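Long-range contacts in acinetobacter secreted protease CpaA (Acinetobacter nosocomialis M2, PDB 6O38), which is a secreted zinc metalloprotease, a type II secretion substrate whose export is probably assisted by its chaperone CpaB: residues N254-L259 with A325-K330; V221-L226 with K247-N252; S536-Y541 with K554-S559. All coordinates share one frame; numbering follows the deposited sequence.

Overall arrangement
Interactions 1 and 2 are neighbours, with centres about 13 Å apart. They touch. Asn250 of interaction 2 donates through ND2 to the backbone oxygens of Ser255 and Ala257 in interaction 1, and Ile248 pairs with Leu259 through the backbone. Interaction 2 lies within one StcE-type beta-sandwich domain. Interaction 1 joins that domain to the next one. Interaction 3 stands apart, at the start of helix 557-569. Its centre is about 21 Å from that of interaction 1 and about 28 Å from that of interaction 2. In interaction 3 the side chain of Ala557 is about 12 Å from the zinc ion bound by His498, His502 and His508.

Interaction 1: residues N254-L259 with A325-K330; sequences NSQATL and AQVGDK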
ATOM      1  N   ASN A 254       3.598  -1.153 -22.518  1.00 32.97           N
ATOM      2  CA  ASN A 254       4.550  -0.060 -22.317  1.00 33.42           C
ATOM      3  C   ASN A 254       5.729  -0.535 -21.466  1.00 33.31           C
ATOM      4  O   ASN A 254       6.039   0.005 -20.403  1.00 33.82           O
ATOM      5  CB  ASN A 254       3.851   1.134 -21.681  1.00 34.28           C
ATOM      6  CG  ASN A 254       4.752   2.349 -21.572  1.00 35.11           C
ATOM      7  OD1 ASN A 254       5.602   2.583 -22.430  1.00 35.21           O
ATOM      8  ND2 ASN A 254       4.571   3.125 -20.510  1.00 35.99           N
ATOM      9  N   SER A 255       6.396  -1.576 -21.963  1.00 33.35           N
ATOM     10  CA  SER A 255       7.545  -2.146 -21.273  1.00 33.18           C
ATOM     11  C   SER A 255       8.296  -3.108 -22.182  1.00 32.97           C
ATOM     12  O   SER A 255       7.685  -3.942 -22.858  1.00 32.65           O
ATOM     13  CB  SER A 255       7.105  -2.870 -19.997  1.00 32.89           C
ATOM     14  OG  SER A 255       8.195  -3.542 -19.390  1.00 32.76           O
ATOM     15  N   GLN A 256       9.620  -2.994 -22.205  1.00 32.31           N
ATOM     16  CA  GLN A 256      10.473  -3.932 -22.917  1.00 32.37           C
ATOM     17  C   GLN A 256      11.071  -4.981 -21.991  1.00 32.21           C
ATOM     18  O   GLN A 256      11.881  -5.798 -22.439  1.00 32.45           O
ATOM     19  CB  GLN A 256      11.596  -3.181 -23.641  1.00 33.15           C
ATOM     20  CG  GLN A 256      11.112  -2.166 -24.665  1.00 33.66           C
ATOM     21  CD  GLN A 256      12.252  -1.396 -25.306  1.00 34.84           C
ATOM     22  OE1 GLN A 256      12.334  -0.172 -25.189  1.00 35.54           O
ATOM     23  NE2 GLN A 256      13.138  -2.110 -25.991  1.00 34.89           N
ATOM     24  N   ALA A 257      10.685  -4.979 -20.717  1.00 31.15           N
ATOM     25  CA  ALA A 257      11.284  -5.849 -19.721  1.00 31.24           C
ATOM     26  C   ALA A 257      10.914  -7.310 -19.977  1.00 31.14           C
ATOM     27  O   ALA A 257      10.046  -7.634 -20.792  1.00 31.09           O
ATOM     28  CB  ALA A 257      10.849  -5.429 -18.317  1.00 31.05           C
ATOM     29  N   THR A 258      11.590  -8.199 -19.252  1.00 30.94           N
ATOM     30  CA  THR A 258      11.407  -9.640 -19.402  1.00 31.41           C
ATOM     31  C   THR A 258      10.116 -10.045 -18.702  1.00 31.12           C
ATOM     32  O   THR A 258      10.056 -10.112 -17.473  1.00 31.04           O
ATOM     33  CB  THR A 258      12.603 -10.392 -18.832  1.00 32.20           C
ATOM     34  OG1 THR A 258      13.800  -9.956 -19.487  1.00 32.63           O
ATOM     35  CG2 THR A 258      12.436 -11.891 -19.036  1.00 33.14           C
ATOM     36  N   LEU A 259       9.076 -10.310 -19.486  1.00 31.51           N
ATOM     37  CA  LEU A 259       7.780 -10.728 -18.951  1.00 31.40           C
ATOM     38  C   LEU A 259       7.628 -12.247 -19.037  1.00 32.55           C
ATOM     39  O   LEU A 259       6.769 -12.776 -19.741  1.00 33.37           O
ATOM     40  CB  LEU A 259       6.653 -10.016 -19.692  1.00 31.07           C
ATOM     41  CG  LEU A 259       6.795  -8.503 -19.860  1.00 30.36           C
ATOM     42  CD1 LEU A 259       5.628  -7.940 -20.657  1.00 30.42           C
ATOM     43  CD2 LEU A 259       6.905  -7.817 -18.507  1.00 29.98           C
ATOM     44  N   ALA A 325      19.554  -9.912 -20.434  1.00 34.00           N
ATOM     45  CA  ALA A 325      18.458  -9.124 -19.891  1.00 33.29           C
ATOM     46  C   ALA A 325      17.791  -8.383 -21.037  1.00 32.57           C
ATOM     47  O   ALA A 325      18.269  -8.392 -22.174  1.00 32.66           O
ATOM     48  CB  ALA A 325      18.949  -8.148 -18.818  1.00 33.21           C
ATOM     49  N   GLN A 326      16.675  -7.735 -20.722  1.00 32.39           N
ATOM     50  CA  GLN A 326      15.948  -6.919 -21.679  1.00 31.72           C
ATOM     51  C   GLN A 326      15.864  -5.490 -21.159  1.00 31.37           C
ATOM     52  O   GLN A 326      15.949  -5.248 -19.951  1.00 31.39           O
ATOM     53  CB  GLN A 326      14.545  -7.480 -21.938  1.00 31.31           C
ATOM     54  CG  GLN A 326      14.548  -8.844 -22.613  1.00 32.04           C
ATOM     55  CD  GLN A 326      13.152  -9.374 -22.872  1.00 32.07           C
ATOM     56  OE1 GLN A 326      12.166  -8.650 -22.741  1.00 31.39           O
ATOM     57  NE2 GLN A 326      13.062 -10.647 -23.241  1.00 33.11           N
ATOM     58  N   VAL A 327      15.714  -4.544 -22.090  1.00 31.23           N
ATOM     59  CA  VAL A 327      15.678  -3.131 -21.729  1.00 31.37           C
ATOM     60  C   VAL A 327      14.560  -2.879 -20.729  1.00 30.86           C
ATOM     61  O   VAL A 327      13.402  -3.251 -20.955  1.00 30.26           O
ATOM     62  CB  VAL A 327      15.514  -2.264 -22.987  1.00 31.50           C
ATOM     63  CG1 VAL A 327      15.323  -0.804 -22.603  1.00 31.93           C
ATOM     64  CG2 VAL A 327      16.720  -2.429 -23.900  1.00 32.09           C
ATOM     65  N   GLY A 328      14.905  -2.244 -19.611  1.00 31.14           N
ATOM     66  CA  GLY A 328      13.973  -1.976 -18.544  1.00 30.82           C
ATOM     67  C   GLY A 328      14.111  -2.889 -17.343  1.00 30.79           C
ATOM     68  O   GLY A 328      13.585  -2.561 -16.272  1.00 30.81           O
ATOM     69  N   ASP A 329      14.795  -4.022 -17.492  1.00 31.62           N
ATOM     70  CA  ASP A 329      15.028  -4.904 -16.356  1.00 31.54           C
ATOM     71  C   ASP A 329      15.839  -4.180 -15.290  1.00 32.10           C
ATOM     72  O   ASP A 329      16.732  -3.384 -15.597  1.00 32.89           O
ATOM     73  CB  ASP A 329      15.754  -6.172 -16.808  1.00 32.11           C
ATOM     74  CG  ASP A 329      14.843  -7.134 -17.548  1.00 31.92           C
ATOM     75  OD1 ASP A 329      13.612  -6.936 -17.509  1.00 31.22           O
ATOM     76  OD2 ASP A 329      15.356  -8.089 -18.168  1.00 32.75           O
ATOM     77  N   LYS A 330      15.526  -4.460 -14.027  1.00 31.05           N
ATOM     78  CA  LYS A 330      16.130  -3.758 -12.905  1.00 31.63           C
ATOM     79  C   LYS A 330      16.740  -4.751 -11.929  1.00 31.92           C
ATOM     80  O   LYS A 330      16.190  -5.832 -11.699  1.00 31.41           O
ATOM     81  CB  LYS A 330      15.098  -2.885 -12.180  1.00 31.36           C
ATOM     82  CG  LYS A 330      14.584  -1.720 -13.006  1.00 31.62           C
ATOM     83  CD  LYS A 330      13.663  -0.832 -12.188  1.00 31.87           C
ATOM     84  CE  LYS A 330      13.181   0.355 -13.004  1.00 32.49           C
ATOM     85  NZ  LYS A 330      12.730   1.477 -12.135  1.00 33.67           N
TER
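Thr258 and Asp329 make a polar loop-to-loop contact between two successive StcE-type beta-sandwich domains. The Asp329 carboxylate takes two bonds from the one threonine. Thr258 N donates to Asp329 OD1 at 3.0 Å, nearly straight at 169°. Thr258 OG1 donates to Asp329 OD2 at 2.8 Å. Both carboxylate oxygens use their syn lone pairs. Thr258 can offer both donors because its OG1 sits beside the backbone N (chi1 -57°). Asp329 OD2 also accepts from Gln326 N at 2.9 Å, from above the carboxylate plane. These three bonds fix the rotation of the buried acid. They also tie it to the type II turn Gln326-Asp329, where Gly328 takes a positive phi suited to glycine. Beside this pair, the CG of Gln326 lies 3.4 Å from Thr258 OG1, and the two side chains cross at about a right angle. Further out, Gln256 and Val327 run side by side and point the same way, with Gln256 NE2 3.8 Å from Val327 CB. In the first loop, Ser255 and Leu259 rest on Leu280 of strand 277-288. The second loop is anchored by backbone bonds from Gly328 and Asp329 to Tyr363 of strand 358-364.

Interaction 2: residues V221-L226 with K247-N252; sequences VSNFTL and KINNTN
Asn249 reaches across to Asn223 and Thr225 and bonds to both with one amide nitrogen. Its ND2 donates to Asn223 OD1 at 3.2 Å and to Thr225 OG1 at 2.7 Å. Both acceptors lie in the amide plane of Asn249. The bond to Asn223 is nearly straight (171°) and falls on a lone pair of OD1, although the two amide planes are turned 42° apart. Asn223 holds CG between its backbone N and carbonyl carbon (chi1 65°), and its own ND2 donates to Ser222 OG. The backbones pair in parallel: Lys247 N bonds to Ser222 O, Phe224 N to Lys247 O, and Asn249 N to Phe224 O at 2.9 Å. Phe224 and Ile248 point to the other face of the sheet, where both meet Ile238 of strand 235-240. Further along, a water accepts from Leu226 N and donates to Asn249 O and Thr251 O. Asn252 ND2 reaches Leu226 O at 3.0 Å, from above the carbonyl plane. The chemistry is thus divided: the face with Asn223 and Lys247 is polar, while Phe224 and Ile248 make the other apolar. With two in-plane partners on ND2, the Asn249 amide is held against rotation.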
ATOM      1  N   VAL A 221       0.055 -22.284 -22.968  1.00 36.47           N
ATOM      2  CA  VAL A 221       0.635 -21.968 -24.265  1.00 37.07           C
ATOM      3  C   VAL A 221       2.021 -21.384 -24.021  1.00 34.84           C
ATOM      4  O   VAL A 221       2.374 -21.011 -22.901  1.00 32.65           O
ATOM      5  CB  VAL A 221      -0.233 -20.992 -25.086  1.00 36.30           C
ATOM      6  CG1 VAL A 221      -1.573 -21.629 -25.434  1.00 38.96           C
ATOM      7  CG2 VAL A 221      -0.429 -19.691 -24.330  1.00 33.04           C
ATOM      8  N   SER A 222       2.812 -21.301 -25.092  1.00 36.41           N
ATOM      9  CA  SER A 222       4.202 -20.888 -24.942  1.00 34.81           C
ATOM     10  C   SER A 222       4.357 -19.375 -24.878  1.00 31.58           C
ATOM     11  O   SER A 222       5.320 -18.881 -24.279  1.00 29.89           O
ATOM     12  CB  SER A 222       5.042 -21.440 -26.092  1.00 36.67           C
ATOM     13  OG  SER A 222       4.998 -20.567 -27.206  1.00 35.48           O
ATOM     14  N   ASN A 223       3.433 -18.628 -25.476  1.00 35.21           N
ATOM     15  CA  ASN A 223       3.510 -17.176 -25.464  1.00 32.46           C
ATOM     16  C   ASN A 223       2.109 -16.610 -25.632  1.00 32.19           C
ATOM     17  O   ASN A 223       1.207 -17.280 -26.143  1.00 34.27           O
ATOM     18  CB  ASN A 223       4.450 -16.649 -26.555  1.00 31.96           C
ATOM     19  CG  ASN A 223       3.942 -16.939 -27.951  1.00 33.46           C
ATOM     20  OD1 ASN A 223       3.357 -16.074 -28.604  1.00 32.49           O
ATOM     21  ND2 ASN A 223       4.164 -18.162 -28.421  1.00 35.88           N
ATOM     22  N   PHE A 224       1.937 -15.366 -25.191  1.00 35.02           N
ATOM     23  CA  PHE A 224       0.625 -14.741 -25.154  1.00 34.69           C
ATOM     24  C   PHE A 224       0.753 -13.262 -25.486  1.00 32.73           C
ATOM     25  O   PHE A 224       1.667 -12.587 -25.004  1.00 31.18           O
ATOM     26  CB  PHE A 224      -0.031 -14.923 -23.779  1.00 34.50           C
ATOM     27  CG  PHE A 224      -1.433 -14.403 -23.706  1.00 34.68           C
ATOM     28  CD1 PHE A 224      -2.491 -15.170 -24.165  1.00 36.93           C
ATOM     29  CD2 PHE A 224      -1.698 -13.152 -23.175  1.00 32.99           C
ATOM     30  CE1 PHE A 224      -3.785 -14.698 -24.102  1.00 37.34           C
ATOM     31  CE2 PHE A 224      -2.993 -12.675 -23.108  1.00 33.48           C
ATOM     32  CZ  PHE A 224      -4.037 -13.450 -23.574  1.00 35.58           C
ATOM     33  N   THR A 225      -0.169 -12.767 -26.309  1.00 34.04           N
ATOM     34  CA  THR A 225      -0.178 -11.377 -26.751  1.00 32.65           C
ATOM     35  C   THR A 225      -1.434 -10.687 -26.241  1.00 32.46           C
ATOM     36  O   THR A 225      -2.548 -11.176 -26.458  1.00 33.86           O
ATOM     37  CB  THR A 225      -0.109 -11.282 -28.278  1.00 33.26           C
ATOM     38  OG1 THR A 225       1.057 -11.968 -28.751  1.00 33.82           O
ATOM     39  CG2 THR A 225      -0.050  -9.827 -28.720  1.00 31.86           C
ATOM     40  N   LEU A 226      -1.251  -9.552 -25.568  1.00 34.40           N
ATOM     41  CA  LEU A 226      -2.370  -8.761 -25.087  1.00 34.53           C
ATOM     42  C   LEU A 226      -3.116  -8.113 -26.252  1.00 34.99           C
ATOM     43  O   LEU A 226      -2.580  -7.994 -27.357  1.00 34.80           O
ATOM     44  CB  LEU A 226      -1.879  -7.686 -24.117  1.00 33.30           C
ATOM     45  CG  LEU A 226      -1.222  -8.147 -22.815  1.00 32.94           C
ATOM     46  CD1 LEU A 226      -1.230  -7.020 -21.797  1.00 32.35           C
ATOM     47  CD2 LEU A 226      -1.919  -9.377 -22.253  1.00 34.20           C
ATOM     48  N   LYS A 247       5.988 -17.001 -21.913  1.00 37.29           N
ATOM     49  CA  LYS A 247       6.425 -15.635 -22.164  1.00 35.37           C
ATOM     50  C   LYS A 247       5.225 -14.760 -22.498  1.00 34.57           C
ATOM     51  O   LYS A 247       4.423 -15.105 -23.370  1.00 35.90           O
ATOM     52  CB  LYS A 247       7.454 -15.597 -23.296  1.00 35.78           C
ATOM     53  CG  LYS A 247       7.878 -14.201 -23.715  1.00 34.22           C
ATOM     54  CD  LYS A 247       8.854 -14.256 -24.881  1.00 34.78           C
ATOM     55  CE  LYS A 247       9.414 -12.880 -25.199  1.00 33.46           C
ATOM     56  NZ  LYS A 247      10.571 -12.947 -26.135  1.00 34.10           N
ATOM     57  N   ILE A 248       5.100 -13.635 -21.802  1.00 34.12           N
ATOM     58  CA  ILE A 248       4.139 -12.601 -22.168  1.00 33.32           C
ATOM     59  C   ILE A 248       4.820 -11.653 -23.148  1.00 32.65           C
ATOM     60  O   ILE A 248       5.809 -10.997 -22.803  1.00 31.91           O
ATOM     61  CB  ILE A 248       3.622 -11.848 -20.935  1.00 32.17           C
ATOM     62  CG1 ILE A 248       2.933 -12.811 -19.968  1.00 32.88           C
ATOM     63  CG2 ILE A 248       2.665 -10.740 -21.351  1.00 31.71           C
ATOM     64  CD1 ILE A 248       2.676 -12.218 -18.601  1.00 31.98           C
ATOM     65  N   ASN A 249       4.297 -11.591 -24.369  1.00 32.55           N
ATOM     66  CA  ASN A 249       4.906 -10.769 -25.405  1.00 32.06           C
ATOM     67  C   ASN A 249       4.814  -9.292 -25.042  1.00 30.85           C
ATOM     68  O   ASN A 249       3.832  -8.840 -24.445  1.00 30.60           O
ATOM     69  CB  ASN A 249       4.228 -11.028 -26.749  1.00 33.06           C
ATOM     70  CG  ASN A 249       4.397 -12.461 -27.219  1.00 34.71           C
ATOM     71  OD1 ASN A 249       5.448 -13.072 -27.019  1.00 35.01           O
ATOM     72  ND2 ASN A 249       3.360 -13.006 -27.844  1.00 36.04           N
ATOM     73  N   ASN A 250       5.855  -8.540 -25.398  1.00 33.66           N
ATOM     74  CA  ASN A 250       5.934  -7.126 -25.050  1.00 32.90           C
ATOM     75  C   ASN A 250       5.106  -6.232 -25.963  1.00 33.01           C
ATOM     76  O   ASN A 250       4.953  -5.044 -25.657  1.00 32.84           O
ATOM     77  CB  ASN A 250       7.392  -6.658 -25.067  1.00 32.65           C
ATOM     78  CG  ASN A 250       8.204  -7.244 -23.928  1.00 32.58           C
ATOM     79  OD1 ASN A 250       8.791  -8.318 -24.057  1.00 33.04           O
ATOM     80  ND2 ASN A 250       8.238  -6.540 -22.803  1.00 32.09           N
ATOM     81  N   THR A 251       4.581  -6.757 -27.069  1.00 32.47           N
ATOM     82  CA  THR A 251       3.789  -5.937 -27.976  1.00 32.60           C
ATOM     83  C   THR A 251       2.533  -5.428 -27.278  1.00 32.60           C
ATOM     84  O   THR A 251       1.920  -6.136 -26.474  1.00 32.77           O
ATOM     85  CB  THR A 251       3.413  -6.730 -29.229  1.00 33.48           C
ATOM     86  OG1 THR A 251       2.830  -7.984 -28.849  1.00 34.39           O
ATOM     87  CG2 THR A 251       4.642  -6.984 -30.091  1.00 33.48           C
ATOM     88  N   ASN A 252       2.171  -4.180 -27.577  1.00 32.12           N
ATOM     89  CA  ASN A 252       1.048  -3.443 -27.002  1.00 32.26           C
ATOM     90  C   ASN A 252       1.255  -3.107 -25.530  1.00 31.92           C
ATOM     91  O   ASN A 252       0.351  -2.536 -24.908  1.00 32.21           O
ATOM     92  CB  ASN A 252      -0.288  -4.185 -27.161  1.00 33.07           C
ATOM     93  CG  ASN A 252      -0.542  -4.625 -28.589  1.00 33.71           C
ATOM     94  OD1 ASN A 252      -0.303  -3.875 -29.533  1.00 33.60           O
ATOM     95  ND2 ASN A 252      -1.025  -5.852 -28.753  1.00 34.51           N
TER
HETATM   96  O   HOH W   1       1.460  -8.632 -25.600  1.00 30.98           O

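Interaction 3: residues S536-Y541 with K554-S559; sequences SSPYLY and KIDAVS
Ile555 meets Ser536 first, its CG2 lying 3.7 Å from Ser536 OG. Asp556 follows. The side chains of Asp556 and Pro538 cross at about a right angle, with Asp556 CG 3.4 Å from Pro538 CD. CG is anti to the backbone N (chi1 -168°), and OD1 accepts from Ser559 N at 3.3 Å, from well above the carboxylate plane. Ala557 N, next after the N-cap, faces Ser536. It donates to Ser536 OG at 3.0 Å and weakly to Ser536 O. That hydroxyl is also bonded to Ser516 O. Val558 N donates to the same carbonyl oxygen, Ser536 O, at 3.1 Å and nearly along the C=O axis. Its CG2 packs 3.7 Å from Ser537 CB and more loosely on Leu540 CD1. Ser559 OG turns back and donates to Asp556 O. In the first segment, Ser537 OG accepts from Tyr539 N in an ST turn, within the type I turn Ser537-Leu540. The arrangement is typical of a capped helix start. Asp556 is the N-cap residue of helix 557-569, and the Ser536 carbonyl from the loop adds a second acceptor there, taking bonds from Val558 N and, weakly, from Ala557 N.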
ATOM      1  N   SER A 536       5.204  12.091  -6.879  1.00 40.38           N
ATOM      2  CA  SER A 536       4.332  12.333  -8.019  1.00 40.89           C
ATOM      3  C   SER A 536       5.100  12.212  -9.330  1.00 41.62           C
ATOM      4  O   SER A 536       6.262  12.613  -9.431  1.00 42.40           O
ATOM      5  CB  SER A 536       3.681  13.713  -7.916  1.00 42.18           C
ATOM      6  OG  SER A 536       4.627  14.746  -8.110  1.00 43.46           O
ATOM      7  N   SER A 537       4.433  11.646 -10.339  1.00 41.23           N
ATOM      8  CA  SER A 537       4.999  11.446 -11.668  1.00 42.54           C
ATOM      9  C   SER A 537       3.895  11.075 -12.651  1.00 43.10           C
ATOM     10  O   SER A 537       3.026  10.255 -12.327  1.00 42.14           O
ATOM     11  CB  SER A 537       6.075  10.360 -11.649  1.00 42.26           C
ATOM     12  OG  SER A 537       6.489  10.034 -12.966  1.00 44.19           O
ATOM     13  N   PRO A 538       3.899  11.643 -13.860  1.00 43.17           N
ATOM     14  CA  PRO A 538       2.897  11.258 -14.865  1.00 44.00           C
ATOM     15  C   PRO A 538       3.101   9.866 -15.436  1.00 44.17           C
ATOM     16  O   PRO A 538       2.341   9.459 -16.322  1.00 45.20           O
ATOM     17  CB  PRO A 538       3.067  12.329 -15.952  1.00 46.08           C
ATOM     18  CG  PRO A 538       4.482  12.769 -15.820  1.00 46.63           C
ATOM     19  CD  PRO A 538       4.812  12.687 -14.355  1.00 44.75           C
ATOM     20  N   TYR A 539       4.110   9.127 -14.979  1.00 42.40           N
ATOM     21  CA  TYR A 539       4.339   7.759 -15.418  1.00 42.83           C
ATOM     22  C   TYR A 539       4.014   6.752 -14.323  1.00 41.03           C
ATOM     23  O   TYR A 539       4.296   5.558 -14.482  1.00 41.54           O
ATOM     24  CB  TYR A 539       5.783   7.602 -15.891  1.00 44.24           C
ATOM     25  CG  TYR A 539       6.206   8.703 -16.836  1.00 46.27           C
ATOM     26  CD1 TYR A 539       5.602   8.848 -18.078  1.00 47.75           C
ATOM     27  CD2 TYR A 539       7.197   9.610 -16.480  1.00 46.76           C
ATOM     28  CE1 TYR A 539       5.979   9.858 -18.944  1.00 49.62           C
ATOM     29  CE2 TYR A 539       7.580  10.624 -17.340  1.00 48.75           C
ATOM     30  CZ  TYR A 539       6.968  10.743 -18.570  1.00 50.24           C
ATOM     31  OH  TYR A 539       7.345  11.750 -19.430  1.00 52.17           O
ATOM     32  N   LEU A 540       3.426   7.207 -13.220  1.00 41.00           N
ATOM     33  CA  LEU A 540       2.988   6.355 -12.127  1.00 39.30           C
ATOM     34  C   LEU A 540       1.471   6.419 -12.018  1.00 39.26           C
ATOM     35  O   LEU A 540       0.855   7.445 -12.323  1.00 39.96           O
ATOM     36  CB  LEU A 540       3.619   6.785 -10.801  1.00 37.63           C
ATOM     37  CG  LEU A 540       5.145   6.761 -10.734  1.00 37.80           C
ATOM     38  CD1 LEU A 540       5.604   7.381  -9.432  1.00 36.49           C
ATOM     39  CD2 LEU A 540       5.672   5.341 -10.877  1.00 37.93           C
ATOM     40  N   TYR A 541       0.871   5.316 -11.581  1.00 36.09           N
ATOM     41  CA  TYR A 541      -0.577   5.214 -11.482  1.00 36.70           C
ATOM     42  C   TYR A 541      -0.970   4.636 -10.131  1.00 35.61           C
ATOM     43  O   TYR A 541      -0.261   3.790  -9.577  1.00 34.52           O
ATOM     44  CB  TYR A 541      -1.145   4.354 -12.618  1.00 37.94           C
ATOM     45  CG  TYR A 541      -0.840   4.904 -13.992  1.00 39.36           C
ATOM     46  CD1 TYR A 541       0.358   4.606 -14.632  1.00 39.46           C
ATOM     47  CD2 TYR A 541      -1.742   5.732 -14.647  1.00 40.85           C
ATOM     48  CE1 TYR A 541       0.644   5.113 -15.884  1.00 40.91           C
ATOM     49  CE2 TYR A 541      -1.464   6.243 -15.900  1.00 42.30           C
ATOM     50  CZ  TYR A 541      -0.269   5.930 -16.514  1.00 42.28           C
ATOM     51  OH  TYR A 541       0.012   6.436 -17.762  1.00 43.87           O
ATOM     52  N   LYS A 554       3.540  19.715 -15.522  1.00 53.57           N
ATOM     53  CA  LYS A 554       2.989  20.520 -14.438  1.00 53.75           C
ATOM     54  C   LYS A 554       3.201  19.916 -13.058  1.00 51.51           C
ATOM     55  O   LYS A 554       3.577  20.637 -12.131  1.00 51.76           O
ATOM     56  CB  LYS A 554       1.497  20.789 -14.678  1.00 56.31           C
ATOM     57  CG  LYS A 554       1.265  21.742 -15.845  1.00 59.95           C
ATOM     58  CD  LYS A 554      -0.132  22.336 -15.852  1.00 63.21           C
ATOM     59  CE  LYS A 554      -0.235  23.441 -16.896  1.00 67.09           C
ATOM     60  NZ  LYS A 554      -1.637  23.880 -17.133  1.00 70.79           N
ATOM     61  N   ILE A 555       2.966  18.618 -12.886  1.00 50.59           N
ATOM     62  CA  ILE A 555       3.118  17.952 -11.593  1.00 48.73           C
ATOM     63  C   ILE A 555       3.992  16.726 -11.831  1.00 47.73           C
ATOM     64  O   ILE A 555       3.497  15.670 -12.240  1.00 46.88           O
ATOM     65  CB  ILE A 555       1.774  17.561 -10.969  1.00 48.00           C
ATOM     66  CG1 ILE A 555       0.873  18.789 -10.818  1.00 50.94           C
ATOM     67  CG2 ILE A 555       1.988  16.895  -9.618  1.00 46.03           C
ATOM     68  CD1 ILE A 555      -0.540  18.461 -10.386  1.00 51.62           C
ATOM     69  N   ASP A 556       5.296  16.862 -11.575  1.00 46.50           N
ATOM     70  CA  ASP A 556       6.247  15.764 -11.776  1.00 45.82           C
ATOM     71  C   ASP A 556       7.362  15.926 -10.740  1.00 45.67           C
ATOM     72  O   ASP A 556       8.350  16.625 -10.978  1.00 47.47           O
ATOM     73  CB  ASP A 556       6.790  15.765 -13.198  1.00 47.78           C
ATOM     74  CG  ASP A 556       7.535  14.490 -13.543  1.00 47.71           C
ATOM     75  OD1 ASP A 556       7.729  13.641 -12.646  1.00 46.12           O
ATOM     76  OD2 ASP A 556       7.925  14.333 -14.720  1.00 49.61           O
ATOM     77  N   ALA A 557       7.196  15.261  -9.595  1.00 43.41           N
ATOM     78  CA  ALA A 557       8.210  15.337  -8.548  1.00 43.09           C
ATOM     79  C   ALA A 557       9.434  14.498  -8.895  1.00 43.16           C
ATOM     80  O   ALA A 557      10.566  14.889  -8.590  1.00 44.22           O
ATOM     81  CB  ALA A 557       7.621  14.894  -7.209  1.00 41.84           C
ATOM     82  N   VAL A 558       9.225  13.338  -9.524  1.00 41.62           N
ATOM     83  CA  VAL A 558      10.331  12.428  -9.808  1.00 41.96           C
ATOM     84  C   VAL A 558      11.327  13.070 -10.767  1.00 44.98           C
ATOM     85  O   VAL A 558      12.542  12.859 -10.657  1.00 46.03           O
ATOM     86  CB  VAL A 558       9.791  11.093 -10.357  1.00 40.78           C
ATOM     87  CG1 VAL A 558      10.932  10.169 -10.751  1.00 41.57           C
ATOM     88  CG2 VAL A 558       8.893  10.424  -9.325  1.00 38.28           C
ATOM     89  N   SER A 559      10.836  13.879 -11.710  1.00 40.93           N
ATOM     90  CA  SER A 559      11.735  14.527 -12.659  1.00 43.96           C
ATOM     91  C   SER A 559      12.648  15.535 -11.974  1.00 45.39           C
ATOM     92  O   SER A 559      13.799  15.708 -12.389  1.00 48.08           O
ATOM     93  CB  SER A 559      10.931  15.208 -13.766  1.00 44.87           C
ATOM     94  OG  SER A 559      10.234  16.336 -13.268  1.00 44.87           O
TER